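Local coordinates for Iron(3+)-hydroxamate-binding protein FhuD (Bacillus subtilis subsp. subtilis, PDB 3G9Q) that binds iron(3+)-hydroxamate complexes such as ferrichrome and hands them to the membrane permease of the FhuCBGD ABC importer, at residues M20-Y25 / F250-P255; Y25-T30 / K109-M114. All blocks are in the same frame, centred on the assembly; numbering follows the deposited sequence.

Contact 1 (M20-Y25 / F250-P255); sequences MADGYY and FYFTDP
Phe252 presents the edge of its ring to Gly23 and Asp22 where loops following two different sheets meet in the two-lobed fold of the Fe/B12 periplasmic-binding family. One leaves strand 17-19 of the parallel sheet for helix 25-31; the other follows strand 242-244 of the mixed sheet and leads into helix 255-270. Along the second loop, Tyr251 first lays its CB over one ring face of Phe252, offset toward the rim. Phe252 follows; a first torsion of -41° places its ring on the N side of the backbone, facing the other loop. There CD2 comes 3.6 Å from Gly23 CA, and CE2 lies 3.6 Å from Asp22 OD2, close to the ring plane. The carboxylate is turned steeply against the ring, at 75°, and no hydrogen bond joins the two segments. Cutting this ring back to an alanine is likely to leave a gap beside Gly23 CA and Asp22 freer to turn. Two residues on, Asp254 is the N-cap of helix 255-270. Its carboxylate serves that helix, capping a backbone N and bonding through OD1 to the hydroxyl of Ser257. What it gives the neighbouring loop is its methylene: Asp254 CB rests 3.9 Å from Gly23 O.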
HETATM    1  N   MSE A  20       4.278 -16.435  -1.501  1.00 55.93           N
HETATM    2  CA  MSE A  20       2.836 -16.639  -1.574  1.00 63.93           C
HETATM    3  C   MSE A  20       2.034 -15.499  -0.933  1.00 59.26           C
HETATM    4  O   MSE A  20       0.806 -15.437  -1.058  1.00 60.47           O
HETATM    5  CB  MSE A  20       2.467 -18.002  -0.973  1.00 70.23           C
HETATM    6  CG  MSE A  20       2.649 -19.166  -1.961  1.00 74.78           C
HETATM    7 SE   MSE A  20       2.916 -20.915  -1.131  1.00 94.42          SE
HETATM    8  CE  MSE A  20       1.069 -21.498  -0.923  1.00 93.08           C
ATOM      9  N   ALA A  21       2.737 -14.585  -0.269  1.00 55.08           N
ATOM     10  CA  ALA A  21       2.105 -13.421   0.357  1.00 62.68           C
ATOM     11  C   ALA A  21       2.283 -12.220  -0.572  1.00 65.21           C
ATOM     12  O   ALA A  21       3.273 -11.502  -0.471  1.00 69.49           O
ATOM     13  CB  ALA A  21       2.756 -13.135   1.707  1.00 55.89           C
ATOM     14  N   ASP A  22       1.330 -12.008  -1.475  1.00 67.68           N
ATOM     15  CA  ASP A  22       1.389 -10.899  -2.439  1.00 69.10           C
ATOM     16  C   ASP A  22       2.005  -9.602  -1.912  1.00 63.68           C
ATOM     17  O   ASP A  22       2.832  -8.988  -2.580  1.00 61.32           O
ATOM     18  CB  ASP A  22      -0.018 -10.591  -2.958  1.00 66.21           C
ATOM     19  CG  ASP A  22      -1.069 -10.732  -1.878  1.00 61.42           C
ATOM     20  OD1 ASP A  22      -1.245 -11.872  -1.393  1.00 77.35           O
ATOM     21  OD2 ASP A  22      -1.710  -9.726  -1.513  1.00 45.23           O
ATOM     22  N   GLY A  23       1.587  -9.196  -0.715  1.00 56.98           N
ATOM     23  CA  GLY A  23       2.072  -7.964  -0.119  1.00 49.20           C
ATOM     24  C   GLY A  23       3.555  -7.826   0.186  1.00 51.62           C
ATOM     25  O   GLY A  23       3.984  -6.753   0.627  1.00 51.79           O
ATOM     26  N   TYR A  24       4.338  -8.883  -0.035  1.00 42.28           N
ATOM     27  CA  TYR A  24       5.777  -8.831   0.228  1.00 40.94           C
ATOM     28  C   TYR A  24       6.645  -8.899  -1.029  1.00 43.31           C
ATOM     29  O   TYR A  24       7.850  -8.626  -0.967  1.00 45.64           O
ATOM     30  CB  TYR A  24       6.196  -9.943   1.208  1.00 35.15           C
ATOM     31  CG  TYR A  24       5.563  -9.803   2.577  1.00 45.74           C
ATOM     32  CD1 TYR A  24       5.355  -8.533   3.138  1.00 53.03           C
ATOM     33  CD2 TYR A  24       5.162 -10.917   3.307  1.00 35.15           C
ATOM     34  CE1 TYR A  24       4.760  -8.368   4.383  1.00 46.68           C
ATOM     35  CE2 TYR A  24       4.570 -10.769   4.555  1.00 55.60           C
ATOM     36  CZ  TYR A  24       4.366  -9.492   5.089  1.00 56.91           C
ATOM     37  OH  TYR A  24       3.756  -9.337   6.315  1.00 53.24           O
ATOM     38  N   TYR A  25       6.041  -9.248  -2.167  1.00 41.75           N
ATOM     39  CA  TYR A  25       6.780  -9.348  -3.432  1.00 36.65           C
ATOM     40  C   TYR A  25       7.714  -8.160  -3.663  1.00 38.72           C
ATOM     41  O   TYR A  25       8.901  -8.346  -3.951  1.00 38.25           O
ATOM     42  CB  TYR A  25       5.815  -9.484  -4.619  1.00 32.47           C
ATOM     43  CG  TYR A  25       6.517  -9.422  -5.951  1.00 26.28           C
ATOM     44  CD1 TYR A  25       7.294 -10.490  -6.412  1.00 39.02           C
ATOM     45  CD2 TYR A  25       6.485  -8.269  -6.702  1.00 19.81           C
ATOM     46  CE1 TYR A  25       8.032 -10.397  -7.597  1.00 35.39           C
ATOM     47  CE2 TYR A  25       7.204  -8.159  -7.869  1.00 40.39           C
ATOM     48  CZ  TYR A  25       7.981  -9.219  -8.321  1.00 41.34           C
ATOM     49  OH  TYR A  25       8.689  -9.069  -9.505  1.00 48.42           O
ATOM     50  N   PHE A 250      -3.112   0.996  -4.216  1.00 37.37           N
ATOM     51  CA  PHE A 250      -2.995   1.307  -2.792  1.00 49.08           C
ATOM     52  C   PHE A 250      -3.296   0.143  -1.848  1.00 52.69           C
ATOM     53  O   PHE A 250      -3.421   0.308  -0.628  1.00 40.85           O
ATOM     54  CB  PHE A 250      -3.883   2.498  -2.463  1.00 38.26           C
ATOM     55  CG  PHE A 250      -3.339   3.793  -2.962  1.00 40.02           C
ATOM     56  CD1 PHE A 250      -2.699   4.670  -2.092  1.00 31.09           C
ATOM     57  CD2 PHE A 250      -3.433   4.122  -4.315  1.00 37.30           C
ATOM     58  CE1 PHE A 250      -2.155   5.862  -2.564  1.00 48.62           C
ATOM     59  CE2 PHE A 250      -2.897   5.305  -4.811  1.00 35.30           C
ATOM     60  CZ  PHE A 250      -2.255   6.184  -3.939  1.00 46.48           C
ATOM     61  N   TYR A 251      -3.389  -1.035  -2.453  1.00 51.80           N
ATOM     62  CA  TYR A 251      -3.647  -2.288  -1.780  1.00 47.61           C
ATOM     63  C   TYR A 251      -2.408  -2.714  -1.000  1.00 51.05           C
ATOM     64  O   TYR A 251      -2.526  -3.269   0.084  1.00 51.98           O
ATOM     65  CB  TYR A 251      -3.974  -3.339  -2.833  1.00 59.64           C
ATOM     66  CG  TYR A 251      -4.785  -4.497  -2.329  1.00 78.13           C
ATOM     67  CD1 TYR A 251      -4.226  -5.460  -1.480  1.00 79.87           C
ATOM     68  CD2 TYR A 251      -6.126  -4.631  -2.698  1.00 88.48           C
ATOM     69  CE1 TYR A 251      -4.990  -6.533  -1.013  1.00 81.40           C
ATOM     70  CE2 TYR A 251      -6.895  -5.688  -2.239  1.00 93.68           C
ATOM     71  CZ  TYR A 251      -6.325  -6.634  -1.401  1.00 86.77           C
ATOM     72  OH  TYR A 251      -7.111  -7.669  -0.965  1.00 87.13           O
ATOM     73  N   PHE A 252      -1.223  -2.454  -1.550  1.00 54.80           N
ATOM     74  CA  PHE A 252       0.023  -2.836  -0.880  1.00 54.04           C
ATOM     75  C   PHE A 252       0.779  -1.651  -0.298  1.00 48.23           C
ATOM     76  O   PHE A 252       0.492  -0.503  -0.621  1.00 36.69           O
ATOM     77  CB  PHE A 252       0.969  -3.569  -1.840  1.00 55.87           C
ATOM     78  CG  PHE A 252       0.285  -4.557  -2.742  1.00 72.39           C
ATOM     79  CD1 PHE A 252      -0.221  -4.153  -3.969  1.00 70.29           C
ATOM     80  CD2 PHE A 252       0.139  -5.895  -2.361  1.00 70.17           C
ATOM     81  CE1 PHE A 252      -0.860  -5.063  -4.805  1.00 69.84           C
ATOM     82  CE2 PHE A 252      -0.502  -6.813  -3.194  1.00 58.14           C
ATOM     83  CZ  PHE A 252      -1.001  -6.398  -4.414  1.00 56.59           C
ATOM     84  N   THR A 253       1.761  -1.949   0.549  1.00 39.51           N
ATOM     85  CA  THR A 253       2.586  -0.926   1.179  1.00 42.41           C
ATOM     86  C   THR A 253       4.052  -1.348   1.170  1.00 42.33           C
ATOM     87  O   THR A 253       4.794  -1.054   2.102  1.00 49.55           O
ATOM     88  CB  THR A 253       2.171  -0.665   2.661  1.00 51.33           C
ATOM     89  OG1 THR A 253       2.295  -1.878   3.423  1.00 46.98           O
ATOM     90  CG2 THR A 253       0.733  -0.153   2.745  1.00 43.95           C
ATOM     91  N   ASP A 254       4.466  -2.053   0.126  1.00 40.94           N
ATOM     92  CA  ASP A 254       5.854  -2.488   0.007  1.00 45.40           C
ATOM     93  C   ASP A 254       6.635  -1.303  -0.577  1.00 44.43           C
ATOM     94  O   ASP A 254       6.036  -0.366  -1.099  1.00 44.74           O
ATOM     95  CB  ASP A 254       5.942  -3.695  -0.922  1.00 50.64           C
ATOM     96  CG  ASP A 254       5.270  -3.437  -2.259  1.00 56.96           C
ATOM     97  OD1 ASP A 254       4.017  -3.394  -2.297  1.00 46.97           O
ATOM     98  OD2 ASP A 254       5.997  -3.257  -3.261  1.00 52.97           O
ATOM     99  N   PRO A 255       7.978  -1.337  -0.512  1.00 49.43           N
ATOM    100  CA  PRO A 255       8.872  -0.277  -1.013  1.00 44.44           C
ATOM    101  C   PRO A 255       8.574   0.247  -2.426  1.00 45.99           C
ATOM    102  O   PRO A 255       8.667   1.455  -2.692  1.00 46.53           O
ATOM    103  CB  PRO A 255      10.253  -0.915  -0.917  1.00 37.03           C
ATOM    104  CG  PRO A 255      10.119  -1.819   0.272  1.00 44.66           C
ATOM    105  CD  PRO A 255       8.758  -2.459   0.042  1.00 45.29           C
TER

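Contact 2 (Y25-T30 / K109-M114); sequences YGYFKT and KEFAKM
Phe111 sets one ring face under Phe28 and its edge against Tyr27, making an aromatic cluster between helices 25-31 and 106-115 from three matching first torsions, with Phe111 turned differently at the second (chi2 148°). In all three residues the ring swings to the N side of the backbone, away from the carbonyl. The ring of Phe111 thereby reaches into the angle between two consecutive side chains of the facing helix, and the two neighbours approach it from different directions. Phe28 comes over a face. The far end of its ring does the touching: CE2 sits 3.7 Å above the plane of Phe111, over the ring centre, while CZ of Phe28 leans toward CD2 of Phe111 at 3.8 Å. The pair meets obliquely, planes inclined at 46° and centroids 4.7 Å apart. Tyr27 instead meets the rim. CG of Tyr27 lies in the plane of Phe111 at its edge, and CB of Tyr27 packs 3.8 Å from CD1 of Phe111. The edge of Phe111 is directed at the face of Tyr27 in an offset edge-to-face pair, planes at 73° and centroids 5.8 Å apart. One turn further along helix 25-31, Thr30 folds OG1 back onto the Gly26 carbonyl oxygen (2.9 Å), which also accepts the backbone N-H of Thr30. Tyr24, just ahead of the helix, extends the cluster with an edge-to-face contact to Phe111. Helix 25-31 follows strand 17-19 and helix 106-115 follows strand 94-97, both strands of the parallel sheet; helix 255-270 touches Tyr27 through Pro255, and next to Phe111 in sequence Ala112 packs on Ala121 of helix 118-143.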
ATOM      1  N   TYR A  25       6.041  -9.248  -2.167  1.00 41.75           N
ATOM      2  CA  TYR A  25       6.780  -9.348  -3.432  1.00 36.65           C
ATOM      3  C   TYR A  25       7.714  -8.160  -3.663  1.00 38.72           C
ATOM      4  O   TYR A  25       8.901  -8.346  -3.951  1.00 38.25           O
ATOM      5  CB  TYR A  25       5.815  -9.484  -4.619  1.00 32.47           C
ATOM      6  CG  TYR A  25       6.517  -9.422  -5.951  1.00 26.28           C
ATOM      7  CD1 TYR A  25       7.294 -10.490  -6.412  1.00 39.02           C
ATOM      8  CD2 TYR A  25       6.485  -8.269  -6.702  1.00 19.81           C
ATOM      9  CE1 TYR A  25       8.032 -10.397  -7.597  1.00 35.39           C
ATOM     10  CE2 TYR A  25       7.204  -8.159  -7.869  1.00 40.39           C
ATOM     11  CZ  TYR A  25       7.981  -9.219  -8.321  1.00 41.34           C
ATOM     12  OH  TYR A  25       8.689  -9.069  -9.505  1.00 48.42           O
ATOM     13  N   GLY A  26       7.173  -6.947  -3.535  1.00 33.82           N
ATOM     14  CA  GLY A  26       7.971  -5.744  -3.721  1.00 35.53           C
ATOM     15  C   GLY A  26       9.169  -5.603  -2.783  1.00 37.36           C
ATOM     16  O   GLY A  26      10.125  -4.894  -3.104  1.00 32.48           O
ATOM     17  N   TYR A  27       9.118  -6.262  -1.622  1.00 37.82           N
ATOM     18  CA  TYR A  27      10.216  -6.213  -0.646  1.00 48.73           C
ATOM     19  C   TYR A  27      11.455  -6.945  -1.150  1.00 48.68           C
ATOM     20  O   TYR A  27      12.572  -6.436  -1.071  1.00 46.04           O
ATOM     21  CB  TYR A  27       9.809  -6.843   0.704  1.00 37.48           C
ATOM     22  CG  TYR A  27       8.884  -5.997   1.543  1.00 40.68           C
ATOM     23  CD1 TYR A  27       7.515  -6.036   1.341  1.00 35.39           C
ATOM     24  CD2 TYR A  27       9.380  -5.127   2.504  1.00 30.50           C
ATOM     25  CE1 TYR A  27       6.664  -5.235   2.063  1.00 30.86           C
ATOM     26  CE2 TYR A  27       8.533  -4.313   3.235  1.00 24.81           C
ATOM     27  CZ  TYR A  27       7.175  -4.371   3.011  1.00 38.49           C
ATOM     28  OH  TYR A  27       6.303  -3.565   3.722  1.00 47.04           O
ATOM     29  N   PHE A  28      11.240  -8.153  -1.657  1.00 54.39           N
ATOM     30  CA  PHE A  28      12.316  -8.986  -2.159  1.00 48.43           C
ATOM     31  C   PHE A  28      12.829  -8.390  -3.467  1.00 50.51           C
ATOM     32  O   PHE A  28      14.017  -8.479  -3.771  1.00 46.80           O
ATOM     33  CB  PHE A  28      11.803 -10.424  -2.340  1.00 49.07           C
ATOM     34  CG  PHE A  28      11.653 -11.187  -1.036  1.00 47.87           C
ATOM     35  CD1 PHE A  28      12.629 -12.077  -0.619  1.00 46.60           C
ATOM     36  CD2 PHE A  28      10.565 -10.968  -0.199  1.00 53.05           C
ATOM     37  CE1 PHE A  28      12.523 -12.732   0.610  1.00 43.31           C
ATOM     38  CE2 PHE A  28      10.460 -11.620   1.031  1.00 43.92           C
ATOM     39  CZ  PHE A  28      11.438 -12.497   1.431  1.00 47.00           C
ATOM     40  N   LYS A  29      11.937  -7.767  -4.232  1.00 44.35           N
ATOM     41  CA  LYS A  29      12.340  -7.143  -5.485  1.00 44.90           C
ATOM     42  C   LYS A  29      13.324  -6.026  -5.138  1.00 41.70           C
ATOM     43  O   LYS A  29      14.400  -5.933  -5.726  1.00 45.68           O
ATOM     44  CB  LYS A  29      11.120  -6.579  -6.235  1.00 48.26           C
ATOM     45  CG  LYS A  29      11.427  -6.041  -7.625  1.00 40.38           C
ATOM     46  CD  LYS A  29      12.051  -7.095  -8.496  1.00 38.73           C
ATOM     47  CE  LYS A  29      12.835  -6.434  -9.609  1.00 49.79           C
ATOM     48  NZ  LYS A  29      13.752  -7.404 -10.273  1.00 63.07           N
ATOM     49  N   THR A  30      12.971  -5.187  -4.171  1.00 35.09           N
ATOM     50  CA  THR A  30      13.876  -4.109  -3.780  1.00 51.25           C
ATOM     51  C   THR A  30      15.238  -4.676  -3.351  1.00 52.29           C
ATOM     52  O   THR A  30      16.282  -4.202  -3.798  1.00 53.33           O
ATOM     53  CB  THR A  30      13.303  -3.249  -2.627  1.00 43.34           C
ATOM     54  OG1 THR A  30      12.044  -2.701  -3.027  1.00 49.43           O
ATOM     55  CG2 THR A  30      14.245  -2.095  -2.300  1.00 42.39           C
ATOM     56  N   LYS A 109      13.708  -4.487   6.889  1.00 54.89           N
ATOM     57  CA  LYS A 109      14.975  -4.744   7.534  1.00 51.10           C
ATOM     58  C   LYS A 109      14.969  -6.163   8.082  1.00 46.72           C
ATOM     59  O   LYS A 109      16.018  -6.731   8.339  1.00 60.48           O
ATOM     60  CB  LYS A 109      15.220  -3.702   8.637  1.00 59.25           C
ATOM     61  CG  LYS A 109      15.141  -2.262   8.135  1.00 58.77           C
ATOM     62  CD  LYS A 109      16.285  -1.382   8.638  1.00 75.96           C
ATOM     63  CE  LYS A 109      16.180  -1.065  10.121  1.00 80.28           C
ATOM     64  NZ  LYS A 109      17.370  -0.287  10.599  1.00 83.04           N
ATOM     65  N   GLU A 110      13.786  -6.738   8.260  1.00 51.94           N
ATOM     66  CA  GLU A 110      13.695  -8.112   8.751  1.00 56.84           C
ATOM     67  C   GLU A 110      14.105  -9.025   7.604  1.00 56.63           C
ATOM     68  O   GLU A 110      14.899  -9.943   7.786  1.00 63.90           O
ATOM     69  CB  GLU A 110      12.261  -8.446   9.172  1.00 64.84           C
ATOM     70  CG  GLU A 110      12.079  -9.835   9.781  1.00 72.69           C
ATOM     71  CD  GLU A 110      10.605 -10.237   9.924  1.00 90.68           C
ATOM     72  OE1 GLU A 110       9.957 -10.514   8.889  1.00 94.87           O
ATOM     73  OE2 GLU A 110      10.097 -10.275  11.070  1.00 91.07           O
ATOM     74  N   PHE A 111      13.558  -8.754   6.421  1.00 50.31           N
ATOM     75  CA  PHE A 111      13.847  -9.539   5.224  1.00 44.48           C
ATOM     76  C   PHE A 111      15.279  -9.332   4.757  1.00 43.72           C
ATOM     77  O   PHE A 111      15.905 -10.261   4.263  1.00 42.74           O
ATOM     78  CB  PHE A 111      12.892  -9.154   4.089  1.00 48.91           C
ATOM     79  CG  PHE A 111      11.480  -9.660   4.267  1.00 39.19           C
ATOM     80  CD1 PHE A 111      10.408  -8.921   3.786  1.00 42.61           C
ATOM     81  CD2 PHE A 111      11.222 -10.883   4.882  1.00 43.66           C
ATOM     82  CE1 PHE A 111       9.109  -9.390   3.917  1.00 48.62           C
ATOM     83  CE2 PHE A 111       9.920 -11.357   5.013  1.00 39.37           C
ATOM     84  CZ  PHE A 111       8.869 -10.610   4.531  1.00 44.19           C
ATOM     85  N   ALA A 112      15.789  -8.112   4.906  1.00 44.44           N
ATOM     86  CA  ALA A 112      17.152  -7.802   4.493  1.00 50.30           C
ATOM     87  C   ALA A 112      18.141  -8.611   5.328  1.00 53.26           C
ATOM     88  O   ALA A 112      19.091  -9.186   4.801  1.00 53.94           O
ATOM     89  CB  ALA A 112      17.420  -6.311   4.647  1.00 47.79           C
ATOM     90  N   LYS A 113      17.896  -8.656   6.631  1.00 48.66           N
ATOM     91  CA  LYS A 113      18.744  -9.387   7.564  1.00 56.65           C
ATOM     92  C   LYS A 113      18.630 -10.879   7.302  1.00 57.37           C
ATOM     93  O   LYS A 113      19.623 -11.607   7.327  1.00 61.57           O
ATOM     94  CB  LYS A 113      18.316  -9.066   9.000  1.00 62.62           C
ATOM     95  CG  LYS A 113      19.236  -9.570  10.100  1.00 59.86           C
ATOM     96  CD  LYS A 113      18.935 -11.011  10.473  1.00 69.02           C
ATOM     97  CE  LYS A 113      19.766 -11.445  11.677  1.00 78.25           C
ATOM     98  NZ  LYS A 113      21.244 -11.391  11.418  1.00 75.09           N
HETATM   99  N   MSE A 114      17.406 -11.324   7.051  1.00 58.61           N
HETATM  100  CA  MSE A 114      17.122 -12.724   6.769  1.00 62.80           C
HETATM  101  C   MSE A 114      17.816 -13.227   5.506  1.00 59.71           C
HETATM  102  O   MSE A 114      18.217 -14.388   5.435  1.00 59.05           O
HETATM  103  CB  MSE A 114      15.612 -12.921   6.617  1.00 75.71           C
HETATM  104  CG  MSE A 114      15.188 -14.308   6.135  1.00 82.51           C
HETATM  105 SE   MSE A 114      13.296 -14.375   5.664  1.00106.11          SE
HETATM  106  CE  MSE A 114      12.534 -14.052   7.436  1.00 83.78           C
TER

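Overall arrangement
Contact 2 is fully buried and wholly aromatic, whereas contact 1 is partly buried and mixes a ring edge, a glycine backbone and carboxylate-bearing side chains. Their place in the fold differs too: contact 2 joins two helices, and contact 1 joins two loops that each run into a helix. The segments overlap at Tyr25, which itself carries neither contact. Helix 25-31 is nevertheless common ground: Asp254 CB packs against Tyr27 CE1 and Pro255 CB against Thr30 OG1, while 109-114 packs on Tyr27 and Phe28. Both segments of contact 2 fall within the span of chain that contact 1 brings together.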